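Local coordinates for fimbria adhesin protein (Klebsiella pneumoniae, PDB 3U4K) that binds human collagen V through this receptor-binding jelly-roll domain, one part of a longer fimbrial adhesin, at residues I35-G40 against T168-D173; N65-T70 against S127-G132; N74-S79 against S120-G125; S148-S153 against A174-S179. All coordinates share one frame; numbering follows the deposited sequence.

Contacts 1 and 3 lie at the two outer edges of one mixed five-stranded sheet, about 29 Å apart between centres and on opposite sides of the chain's centre. Contact 2 sits beside contact 3, with centres about 12 Å apart, where the F128 ring packs on L77 and T123. Contact 4 adjoins contact 1, about 11 Å between centres, where M39 and G40 probably hydrogen-bond to A174. Along the chain the segments of contact 3 fall between those of contact 2, and both contacts fall between the segments of contact 1. Contacts 1 and 4 interleave. The two pairs of contacts therefore join strands toward opposite ends of the elongated, all-beta jelly roll.

Contact 1: residues I35-G40 against T168-D173; sequences INMAMG and TSLNAD
M37, a selenomethionine, lies across T168 and L170 as the strand containing I35 and N36 runs out. Its CB touches L170 CD2 at 3.8 Å. CG, anti to the carbonyl carbon (chi1 -62°), comes 4.0 Å from T168 CB. SE follows at 3.5 Å from T168 OG1. The chain then bends (chi3 -62°), which places CE 3.9 Å from the same OG1. W59 and Y156 also pack on this side chain.

The backbone of M37 joins the contact too: its N donates to S169 O at 2.9 Å. One step earlier S169 N donates to I35 O at 3.0 Å. These two nearly straight bonds pair the strands in parallel, I35 with T168 and N36 with S169. The pairing adds strand 33-36 to strand 166-170 as an outermost strand of the mixed five-stranded sheet in the jelly roll.

I35 and T168 point the same way, side by side, with I35 CB 4.0 Å from T168 CG2. Both rest on F135 of strand 133-141. N36 points to the other face, with S169. Past the end of the strand, the N171 side chain crosses that of N36 at about a right angle. Their amide planes are 53° apart, and no hydrogen bond links them.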
loop_
_atom_site.group_PDB
_atom_site.type_symbol
_atom_site.label_atom_id
_atom_site.label_comp_id
_atom_site.label_asym_id
_atom_site.label_seq_id
_atom_site.Cartn_x
_atom_site.Cartn_y
_atom_site.Cartn_z
ATOM N N ILE A 35 -2.324 -5.919 -6.853
ATOM C CA ILE A 35 -0.995 -5.498 -7.267
ATOM C C ILE A 35 0.035 -6.285 -6.466
ATOM O O ILE A 35 0.040 -6.236 -5.232
ATOM C CB ILE A 35 -0.778 -3.984 -7.043
ATOM C CG1 ILE A 35 -1.790 -3.167 -7.845
ATOM C CG2 ILE A 35 0.638 -3.582 -7.430
ATOM C CD1 ILE A 35 -1.938 -1.737 -7.379
ATOM N N ASN A 36 0.888 -7.024 -7.171
ATOM C CA ASN A 36 2.085 -7.595 -6.562
ATOM C C ASN A 36 3.171 -6.519 -6.548
ATOM O O ASN A 36 3.589 -6.037 -7.601
ATOM C CB ASN A 36 2.543 -8.847 -7.321
ATOM C CG ASN A 36 3.876 -9.386 -6.822
ATOM O OD1 ASN A 36 4.131 -9.463 -5.614
ATOM N ND2 ASN A 36 4.736 -9.770 -7.758
HETATM N N MSE A 37 3.619 -6.147 -5.353
HETATM C CA MSE A 37 4.506 -4.991 -5.182
HETATM C C MSE A 37 5.978 -5.326 -5.289
HETATM O O MSE A 37 6.802 -4.749 -4.578
HETATM C CB MSE A 37 4.193 -4.320 -3.844
HETATM C CG MSE A 37 2.754 -3.802 -3.804
HETATM SE SE MSE A 37 2.422 -2.684 -2.209
HETATM C CE MSE A 37 2.765 -4.037 -0.816
ATOM N N ALA A 38 6.321 -6.248 -6.189
ATOM C CA ALA A 38 7.706 -6.691 -6.377
ATOM C C ALA A 38 8.626 -5.544 -6.796
ATOM O O ALA A 38 8.381 -4.876 -7.804
ATOM C CB ALA A 38 7.770 -7.826 -7.389
HETATM N N MSE A 39 9.678 -5.322 -6.008
HETATM C CA MSE A 39 10.623 -4.229 -6.257
HETATM C C MSE A 39 12.020 -4.747 -6.483
HETATM O O MSE A 39 12.883 -4.014 -6.964
HETATM C CB MSE A 39 10.606 -3.226 -5.101
HETATM C CG MSE A 39 9.294 -2.439 -5.071
HETATM SE SE MSE A 39 9.432 -0.723 -4.093
HETATM C CE MSE A 39 10.893 0.100 -5.134
ATOM N N GLY A 40 12.253 -6.014 -6.149
ATOM C CA GLY A 40 13.578 -6.622 -6.274
ATOM C C GLY A 40 14.561 -6.178 -5.201
ATOM O O GLY A 40 14.170 -5.853 -4.072
ATOM N N THR A 168 -3.145 -4.954 -2.258
ATOM C CA THR A 168 -1.732 -5.000 -2.636
ATOM C C THR A 168 -0.961 -5.912 -1.688
ATOM O O THR A 168 -1.167 -5.876 -0.474
ATOM C CB THR A 168 -1.076 -3.604 -2.660
ATOM O OG1 THR A 168 -0.943 -3.108 -1.325
ATOM C CG2 THR A 168 -1.888 -2.620 -3.498
ATOM N N SER A 169 -0.070 -6.721 -2.254
ATOM C CA SER A 169 0.644 -7.741 -1.490
ATOM C C SER A 169 2.034 -8.053 -2.059
ATOM O O SER A 169 2.425 -7.533 -3.109
ATOM C CB SER A 169 -0.199 -9.018 -1.422
ATOM O OG SER A 169 -0.391 -9.567 -2.713
ATOM N N LEU A 170 2.775 -8.905 -1.349
ATOM C CA LEU A 170 4.101 -9.345 -1.776
ATOM C C LEU A 170 4.199 -10.859 -1.827
ATOM O O LEU A 170 3.539 -11.557 -1.055
ATOM C CB LEU A 170 5.176 -8.810 -0.830
ATOM C CG LEU A 170 5.619 -7.354 -0.974
ATOM C CD1 LEU A 170 6.545 -6.971 0.170
ATOM C CD2 LEU A 170 6.302 -7.121 -2.311
ATOM N N ASN A 171 5.030 -11.354 -2.742
ATOM C CA ASN A 171 5.411 -12.763 -2.777
ATOM C C ASN A 171 6.565 -13.032 -1.814
ATOM O O ASN A 171 6.833 -12.238 -0.907
ATOM C CB ASN A 171 5.828 -13.164 -4.194
ATOM C CG ASN A 171 4.660 -13.214 -5.154
ATOM O OD1 ASN A 171 3.636 -13.841 -4.879
ATOM N ND2 ASN A 171 4.814 -12.561 -6.300
ATOM N N ALA A 172 7.236 -14.164 -2.010
ATOM C CA ALA A 172 8.502 -14.429 -1.345
ATOM C C ALA A 172 9.624 -13.824 -2.188
ATOM O O ALA A 172 9.612 -13.938 -3.419
ATOM C CB ALA A 172 8.706 -15.923 -1.163
ATOM N N ASP A 173 10.573 -13.173 -1.514
ATOM C CA ASP A 173 11.734 -12.527 -2.154
ATOM C C ASP A 173 11.348 -11.550 -3.268
ATOM O O ASP A 173 11.871 -11.620 -4.383
ATOM C CB ASP A 173 12.746 -13.570 -2.667
ATOM C CG ASP A 173 13.291 -14.463 -1.561
ATOM O OD1 ASP A 173 13.280 -14.052 -0.378
ATOM O OD2 ASP A 173 13.743 -15.583 -1.882
#

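Contact 2: residues N65-T70 against S127-G132; sequences NTIYVT and SFRLAG. Unlike the reference sequence in segment 127-132: A131 (reference Val).
Y68 and V69 together face F128 in a classic beta bulge, at a corner of the chain. The F128 carbonyl is the shared acceptor. Y68 N donates to F128 O at 2.9 Å, and V69 N makes a weak bond to the same oxygen at 3.4 Å. In return, F128 N donates to V69 O at 2.8 Å in a bent bond, with an N-H...O angle of 130°.

With CG anti to the carbonyl carbon (chi1 -60°), the F128 ring lies beside V69 and turns an edge to its backbone. CD2 of the ring lies 3.9 Å from V69 CB. The two side chains share one face of the small antiparallel sheet, in which strand 67-71 lies between strands 26-28 and 128-129. T70 and S127 point to the other face, and T70 OG1 is hydrogen-bonded to S29 OG.

Beyond the bulge, L130 CD1 lies over one face of the Y68 ring in a CH-pi contact. It stands 3.9 Å from the ring centroid, 16° off the normal and shifted toward the rim. L130 CB meets Y68 CE2 at 3.6 Å. Y33 of strand 33-36 packs against both side chains.

R129 lies more outward. Its CG touches I67 CD1 at 3.8 Å and T66 O at 3.4 Å, and CD passes near N65. The guanidinium is hydrogen-bonded from NH1 to N64 O, with a long, weak ion pair to D63.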
loop_
_atom_site.group_PDB
_atom_site.type_symbol
_atom_site.label_atom_id
_atom_site.label_comp_id
_atom_site.label_asym_id
_atom_site.label_seq_id
_atom_site.Cartn_x
_atom_site.Cartn_y
_atom_site.Cartn_z
ATOM N N ASN A 65 -14.462 -0.243 -16.910
ATOM C CA ASN A 65 -15.918 -0.344 -16.876
ATOM C C ASN A 65 -16.432 -1.357 -15.852
ATOM O O ASN A 65 -17.634 -1.418 -15.581
ATOM C CB ASN A 65 -16.463 -0.667 -18.270
ATOM C CG ASN A 65 -16.505 0.551 -19.179
ATOM O OD1 ASN A 65 -16.593 1.692 -18.717
ATOM N ND2 ASN A 65 -16.449 0.313 -20.486
ATOM N N THR A 66 -15.511 -2.133 -15.280
ATOM C CA THR A 66 -15.842 -3.204 -14.341
ATOM C C THR A 66 -16.438 -2.655 -13.048
ATOM O O THR A 66 -15.964 -1.647 -12.509
ATOM C CB THR A 66 -14.606 -4.071 -14.020
ATOM O OG1 THR A 66 -13.910 -4.383 -15.231
ATOM C CG2 THR A 66 -15.009 -5.372 -13.336
ATOM N N ILE A 67 -17.485 -3.329 -12.569
ATOM C CA ILE A 67 -18.194 -2.949 -11.348
ATOM C C ILE A 67 -17.769 -3.874 -10.209
ATOM O O ILE A 67 -17.936 -5.093 -10.294
ATOM C CB ILE A 67 -19.737 -3.032 -11.520
ATOM C CG1 ILE A 67 -20.191 -2.576 -12.922
ATOM C CG2 ILE A 67 -20.452 -2.279 -10.402
ATOM C CD1 ILE A 67 -19.983 -1.107 -13.243
ATOM N N TYR A 68 -17.221 -3.292 -9.147
ATOM C CA TYR A 68 -16.732 -4.070 -8.012
ATOM C C TYR A 68 -17.762 -4.153 -6.895
ATOM O O TYR A 68 -17.831 -5.159 -6.195
ATOM C CB TYR A 68 -15.402 -3.507 -7.485
ATOM C CG TYR A 68 -14.287 -3.512 -8.511
ATOM C CD1 TYR A 68 -13.418 -4.596 -8.623
ATOM C CD2 TYR A 68 -14.113 -2.440 -9.380
ATOM C CE1 TYR A 68 -12.405 -4.608 -9.571
ATOM C CE2 TYR A 68 -13.107 -2.440 -10.331
ATOM C CZ TYR A 68 -12.256 -3.524 -10.420
ATOM O OH TYR A 68 -11.256 -3.511 -11.364
ATOM N N VAL A 69 -18.553 -3.095 -6.729
ATOM C CA VAL A 69 -19.633 -3.074 -5.734
ATOM C C VAL A 69 -20.959 -2.677 -6.385
ATOM O O VAL A 69 -21.027 -1.691 -7.126
ATOM C CB VAL A 69 -19.324 -2.126 -4.551
ATOM C CG1 VAL A 69 -20.377 -2.253 -3.461
ATOM C CG2 VAL A 69 -17.949 -2.416 -3.974
ATOM N N THR A 70 -22.002 -3.457 -6.095
ATOM C CA THR A 70 -23.344 -3.246 -6.636
ATOM C C THR A 70 -24.378 -3.351 -5.517
ATOM O O THR A 70 -24.275 -4.222 -4.653
ATOM C CB THR A 70 -23.661 -4.281 -7.732
ATOM O OG1 THR A 70 -22.571 -4.334 -8.662
ATOM C CG2 THR A 70 -24.939 -3.923 -8.484
ATOM N N SER A 127 -24.062 1.497 -8.281
ATOM C CA SER A 127 -22.950 0.758 -8.877
ATOM C C SER A 127 -21.650 1.504 -8.593
ATOM O O SER A 127 -21.629 2.740 -8.545
ATOM C CB SER A 127 -23.139 0.603 -10.386
ATOM O OG SER A 127 -24.054 -0.435 -10.686
ATOM N N PHE A 128 -20.568 0.752 -8.401
ATOM C CA PHE A 128 -19.281 1.339 -8.038
ATOM C C PHE A 128 -18.130 0.758 -8.848
ATOM O O PHE A 128 -17.888 -0.453 -8.828
ATOM C CB PHE A 128 -19.018 1.170 -6.538
ATOM C CG PHE A 128 -20.047 1.828 -5.662
ATOM C CD1 PHE A 128 -19.859 3.124 -5.198
ATOM C CD2 PHE A 128 -21.209 1.149 -5.296
ATOM C CE1 PHE A 128 -20.807 3.733 -4.389
ATOM C CE2 PHE A 128 -22.163 1.757 -4.493
ATOM C CZ PHE A 128 -21.960 3.050 -4.037
ATOM N N ARG A 129 -17.434 1.634 -9.568
ATOM C CA ARG A 129 -16.223 1.269 -10.298
ATOM C C ARG A 129 -14.990 1.721 -9.522
ATOM O O ARG A 129 -15.087 2.548 -8.608
ATOM C CB ARG A 129 -16.198 1.930 -11.681
ATOM C CG ARG A 129 -17.301 1.500 -12.633
ATOM C CD ARG A 129 -17.137 2.135 -14.009
ATOM N NE ARG A 129 -17.277 3.595 -13.996
ATOM C CZ ARG A 129 -16.269 4.463 -14.113
ATOM N NH1 ARG A 129 -15.015 4.039 -14.255
ATOM N NH2 ARG A 129 -16.521 5.765 -14.092
ATOM N N LEU A 130 -13.833 1.170 -9.892
ATOM C CA LEU A 130 -12.552 1.683 -9.420
ATOM C C LEU A 130 -12.013 2.688 -10.418
ATOM O O LEU A 130 -11.832 2.371 -11.599
ATOM C CB LEU A 130 -11.541 0.558 -9.198
ATOM C CG LEU A 130 -11.518 -0.081 -7.808
ATOM C CD1 LEU A 130 -10.599 -1.293 -7.809
ATOM C CD2 LEU A 130 -11.092 0.918 -6.738
ATOM N N ALA A 131 -11.780 3.903 -9.930
ATOM C CA ALA A 131 -11.274 4.999 -10.747
ATOM C C ALA A 131 -9.833 4.731 -11.141
ATOM O O ALA A 131 -8.990 4.478 -10.279
ATOM C CB ALA A 131 -11.378 6.314 -9.989
ATOM N N GLY A 132 -9.565 4.770 -12.445
ATOM C CA GLY A 132 -8.206 4.643 -12.963
ATOM C C GLY A 132 -7.259 5.518 -12.167
ATOM O O GLY A 132 -7.513 6.713 -11.974
#

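Contact 3: residues N74-S79 against S120-G125; sequences NTTLKS and SYTTTG
L77 and T123 face each other at the middle of a regular antiparallel ladder. L77 N donates to T123 O at 2.7 Å, and T123 N returns a bond to L77 O at 3.1 Å. S79 and Y121 pair in the same manner, with S79 N 2.7 Å from Y121 O. T75 and G125 form the third hydrogen-bonded pair. Here T75 N reaches G125 O at 2.7 Å but stands 38° out of the carbonyl plane. G125 N donates back to T75 O at 2.8 Å.

Between these rungs lie the non-hydrogen-bonded pairs T76 with T124 and K78 with T122, whose side chains share an exposed face. T124 OG1 lies against T76 CB at 3.3 Å. Its other branch, CG2, touches both T75 O and N74 OD1, 3.4 Å from the latter, and the N74 and T124 side chains cross at about a right angle. The axes of the two short segments run antiparallel, 167° apart. Strand 119-125 is an outermost strand of the mixed five-stranded sheet of the jelly roll, and 74-83 is its inner neighbour.

The K78 chain is extended from CB to CE and bends only at its last torsion (chi4 66°), which brings NZ round to S120. NZ makes a weak bond to S120 OG at 3.0 Å and has a long, weak ion pair with D80.

On the other face, S79 and Y121 touch Y159 of strand 154-160. L77 and T123 carry the F128 ring. T75 OG1 is hydrogen-bonded to S24 OG.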
loop_
_atom_site.group_PDB
_atom_site.type_symbol
_atom_site.label_atom_id
_atom_site.label_comp_id
_atom_site.label_asym_id
_atom_site.label_seq_id
_atom_site.Cartn_x
_atom_site.Cartn_y
_atom_site.Cartn_z
ATOM N N ASN A 74 -30.067 3.172 -4.187
ATOM C CA ASN A 74 -28.999 4.153 -4.185
ATOM C C ASN A 74 -28.461 4.231 -2.759
ATOM O O ASN A 74 -29.182 4.603 -1.829
ATOM C CB ASN A 74 -29.504 5.513 -4.663
ATOM C CG ASN A 74 -28.440 6.301 -5.397
ATOM O OD1 ASN A 74 -27.869 7.250 -4.855
ATOM N ND2 ASN A 74 -28.160 5.906 -6.639
ATOM N N THR A 75 -27.198 3.853 -2.592
ATOM C CA THR A 75 -26.603 3.695 -1.269
ATOM C C THR A 75 -25.410 4.622 -1.082
ATOM O O THR A 75 -24.641 4.852 -2.015
ATOM C CB THR A 75 -26.163 2.231 -1.036
ATOM O OG1 THR A 75 -27.261 1.349 -1.307
ATOM C CG2 THR A 75 -25.684 2.017 0.398
ATOM N N THR A 76 -25.275 5.152 0.132
ATOM C CA THR A 76 -24.110 5.945 0.525
ATOM C C THR A 76 -23.077 5.071 1.257
ATOM O O THR A 76 -23.321 4.594 2.367
ATOM C CB THR A 76 -24.509 7.189 1.358
ATOM O OG1 THR A 76 -23.332 7.831 1.861
ATOM C CG2 THR A 76 -25.439 6.825 2.528
ATOM N N LEU A 77 -21.930 4.858 0.615
ATOM C CA LEU A 77 -20.916 3.931 1.126
ATOM C C LEU A 77 -19.624 4.592 1.580
ATOM O O LEU A 77 -19.153 5.555 0.968
ATOM C CB LEU A 77 -20.588 2.854 0.086
ATOM C CG LEU A 77 -21.557 1.680 -0.082
ATOM C CD1 LEU A 77 -21.068 0.774 -1.200
ATOM C CD2 LEU A 77 -21.731 0.886 1.208
ATOM N N LYS A 78 -19.056 4.048 2.654
ATOM C CA LYS A 78 -17.770 4.488 3.186
ATOM C C LYS A 78 -16.712 3.405 2.947
ATOM O O LYS A 78 -16.787 2.314 3.519
ATOM C CB LYS A 78 -17.911 4.804 4.677
ATOM C CG LYS A 78 -16.618 5.146 5.396
ATOM C CD LYS A 78 -16.834 5.139 6.903
ATOM C CE LYS A 78 -15.529 5.284 7.667
ATOM N NZ LYS A 78 -14.898 6.612 7.442
ATOM N N SER A 79 -15.741 3.708 2.088
ATOM C CA SER A 79 -14.644 2.782 1.793
ATOM C C SER A 79 -13.386 3.139 2.571
ATOM O O SER A 79 -12.911 4.270 2.503
ATOM C CB SER A 79 -14.335 2.755 0.295
ATOM O OG SER A 79 -15.207 1.878 -0.391
ATOM N N SER A 120 -10.103 7.105 4.479
ATOM C CA SER A 120 -11.419 6.595 4.106
ATOM C C SER A 120 -12.098 7.522 3.111
ATOM O O SER A 120 -11.930 8.738 3.176
ATOM C CB SER A 120 -12.300 6.398 5.338
ATOM O OG SER A 120 -12.435 7.605 6.062
ATOM N N TYR A 121 -12.854 6.936 2.186
ATOM C CA TYR A 121 -13.581 7.701 1.177
ATOM C C TYR A 121 -15.080 7.406 1.206
ATOM O O TYR A 121 -15.496 6.250 1.327
ATOM C CB TYR A 121 -13.009 7.439 -0.218
ATOM C CG TYR A 121 -13.676 8.239 -1.317
ATOM C CD1 TYR A 121 -13.544 9.630 -1.376
ATOM C CD2 TYR A 121 -14.435 7.607 -2.299
ATOM C CE1 TYR A 121 -14.155 10.365 -2.379
ATOM C CE2 TYR A 121 -15.048 8.333 -3.308
ATOM C CZ TYR A 121 -14.906 9.708 -3.344
ATOM O OH TYR A 121 -15.513 10.428 -4.346
ATOM N N THR A 122 -15.883 8.461 1.091
ATOM C CA THR A 122 -17.335 8.329 1.088
ATOM C C THR A 122 -17.940 8.837 -0.216
ATOM O O THR A 122 -17.583 9.912 -0.703
ATOM C CB THR A 122 -17.974 9.056 2.286
ATOM O OG1 THR A 122 -17.257 8.725 3.481
ATOM C CG2 THR A 122 -19.434 8.645 2.452
ATOM N N THR A 123 -18.847 8.041 -0.776
ATOM C CA THR A 123 -19.595 8.402 -1.982
ATOM C C THR A 123 -20.962 7.704 -1.988
ATOM O O THR A 123 -21.239 6.849 -1.140
ATOM C CB THR A 123 -18.801 8.088 -3.275
ATOM O OG1 THR A 123 -19.522 8.570 -4.416
ATOM C CG2 THR A 123 -18.556 6.587 -3.426
ATOM N N THR A 124 -21.809 8.076 -2.944
ATOM C CA THR A 124 -23.172 7.550 -3.024
ATOM C C THR A 124 -23.484 7.076 -4.443
ATOM O O THR A 124 -23.070 7.700 -5.420
ATOM C CB THR A 124 -24.198 8.600 -2.539
ATOM O OG1 THR A 124 -23.778 9.120 -1.272
ATOM C CG2 THR A 124 -25.588 7.995 -2.378
ATOM N N GLY A 125 -24.201 5.959 -4.543
ATOM C CA GLY A 125 -24.559 5.370 -5.833
ATOM C C GLY A 125 -25.141 3.983 -5.659
ATOM O O GLY A 125 -25.400 3.545 -4.536
#

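Contact 4: residues S148-S153 against A174-S179; sequences SGTLAS and AITIVS
I175 meets L151 with both backbone and side chain. Its O accepts L151 N at 3.1 Å in an almost straight bond. Its CG2 touches L151 CD1 at 3.7 Å, and I175 CB and CD1 also lie close to that methyl.

T176 comes next, in a non-hydrogen-bonded pair with T150 on the more exposed face of the sheet. T176 CG2 lies 3.3 Å from T150 OG1. T150 CG2, anti to its own backbone N, turns instead to I175 O at 3.4 Å.

I177 forms the hydrogen-bonded pair with G149. I177 N donates to G149 O at 2.8 Å, and G149 N donates to I177 O at 2.9 Å. G149 has a positive phi (147°), where a CB would jam against the carbonyl O of S148, so the conformation suits glycine.

At V178, the CA passes by S148 OG. That hydroxyl then takes a weak, bent bond from S179 N at 3.0 Å, with 135° at the hydrogen. The S179 hydroxyl itself is hydrogen-bonded to the carbonyls of G147 and T146, just before S148.

The strand 175-178 is the middle of three. Strand 149-150 runs antiparallel along one edge and strand 40-43 parallel along the other. I175 packs on L137 and I177 on I139 of strand 133-141, while L151 and I175 both touch L170 of strand 166-170.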
loop_
_atom_site.group_PDB
_atom_site.type_symbol
_atom_site.label_atom_id
_atom_site.label_comp_id
_atom_site.label_asym_id
_atom_site.label_seq_id
_atom_site.Cartn_x
_atom_site.Cartn_y
_atom_site.Cartn_z
ATOM N N SER A 148 19.324 -4.872 7.326
ATOM C CA SER A 148 19.087 -5.603 6.086
ATOM C C SER A 148 17.995 -6.647 6.280
ATOM O O SER A 148 17.576 -6.908 7.408
ATOM C CB SER A 148 20.377 -6.268 5.593
ATOM O OG SER A 148 21.250 -5.319 5.007
ATOM N N GLY A 149 17.532 -7.236 5.178
ATOM C CA GLY A 149 16.511 -8.280 5.234
ATOM C C GLY A 149 15.555 -8.297 4.056
ATOM O O GLY A 149 15.591 -7.414 3.195
ATOM N N THR A 150 14.702 -9.320 4.026
ATOM C CA THR A 150 13.671 -9.467 3.004
ATOM C C THR A 150 12.306 -9.342 3.668
ATOM O O THR A 150 12.076 -9.910 4.738
ATOM C CB THR A 150 13.772 -10.831 2.294
ATOM O OG1 THR A 150 15.120 -11.043 1.858
ATOM C CG2 THR A 150 12.848 -10.893 1.089
ATOM N N LEU A 151 11.409 -8.589 3.037
ATOM C CA LEU A 151 10.074 -8.354 3.586
ATOM C C LEU A 151 9.200 -9.600 3.530
ATOM O O LEU A 151 9.326 -10.416 2.614
ATOM C CB LEU A 151 9.393 -7.189 2.870
ATOM C CG LEU A 151 10.020 -5.817 3.121
ATOM C CD1 LEU A 151 9.467 -4.791 2.152
ATOM C CD2 LEU A 151 9.788 -5.379 4.555
ATOM N N ALA A 152 8.321 -9.731 4.522
ATOM C CA ALA A 152 7.453 -10.902 4.667
ATOM C C ALA A 152 6.427 -11.033 3.545
ATOM O O ALA A 152 5.901 -10.038 3.044
ATOM C CB ALA A 152 6.756 -10.877 6.019
ATOM N N SER A 153 6.153 -12.275 3.164
ATOM C CA SER A 153 5.142 -12.591 2.159
ATOM C C SER A 153 3.722 -12.334 2.680
ATOM O O SER A 153 3.465 -12.435 3.884
ATOM C CB SER A 153 5.292 -14.053 1.737
ATOM O OG SER A 153 4.339 -14.406 0.756
ATOM N N ALA A 174 10.430 -10.642 -2.954
ATOM C CA ALA A 174 9.988 -9.632 -3.912
ATOM C C ALA A 174 10.606 -8.273 -3.598
ATOM O O ALA A 174 10.803 -7.454 -4.497
ATOM C CB ALA A 174 8.469 -9.551 -3.942
ATOM N N ILE A 175 10.894 -8.036 -2.320
ATOM C CA ILE A 175 11.653 -6.860 -1.896
ATOM C C ILE A 175 12.751 -7.249 -0.901
ATOM O O ILE A 175 12.468 -7.670 0.227
ATOM C CB ILE A 175 10.761 -5.762 -1.274
ATOM C CG1 ILE A 175 9.651 -5.339 -2.242
ATOM C CG2 ILE A 175 11.610 -4.557 -0.874
ATOM C CD1 ILE A 175 8.671 -4.334 -1.671
ATOM N N THR A 176 14.002 -7.108 -1.332
ATOM C CA THR A 176 15.156 -7.336 -0.463
ATOM C C THR A 176 15.910 -6.025 -0.248
ATOM O O THR A 176 16.335 -5.379 -1.208
ATOM C CB THR A 176 16.112 -8.401 -1.039
ATOM O OG1 THR A 176 15.354 -9.463 -1.633
ATOM C CG2 THR A 176 17.003 -8.971 0.057
ATOM N N ILE A 177 16.058 -5.638 1.016
ATOM C CA ILE A 177 16.782 -4.422 1.382
ATOM C C ILE A 177 18.141 -4.781 1.968
ATOM O O ILE A 177 18.224 -5.456 2.995
ATOM C CB ILE A 177 15.995 -3.567 2.398
ATOM C CG1 ILE A 177 14.586 -3.251 1.878
ATOM C CG2 ILE A 177 16.761 -2.299 2.751
ATOM C CD1 ILE A 177 14.536 -2.520 0.552
ATOM N N VAL A 178 19.199 -4.325 1.302
ATOM C CA VAL A 178 20.567 -4.614 1.714
ATOM C C VAL A 178 21.337 -3.315 1.941
ATOM O O VAL A 178 21.790 -2.676 0.995
ATOM C CB VAL A 178 21.299 -5.503 0.679
ATOM C CG1 VAL A 178 22.742 -5.753 1.095
ATOM C CG2 VAL A 178 20.570 -6.829 0.495
ATOM N N SER A 179 21.462 -2.919 3.202
ATOM C CA SER A 179 22.310 -1.790 3.565
ATOM C C SER A 179 23.641 -2.311 4.103
ATOM O O SER A 179 23.657 -3.084 5.063
ATOM C CB SER A 179 21.621 -0.885 4.589
ATOM O OG SER A 179 21.083 -1.633 5.665
#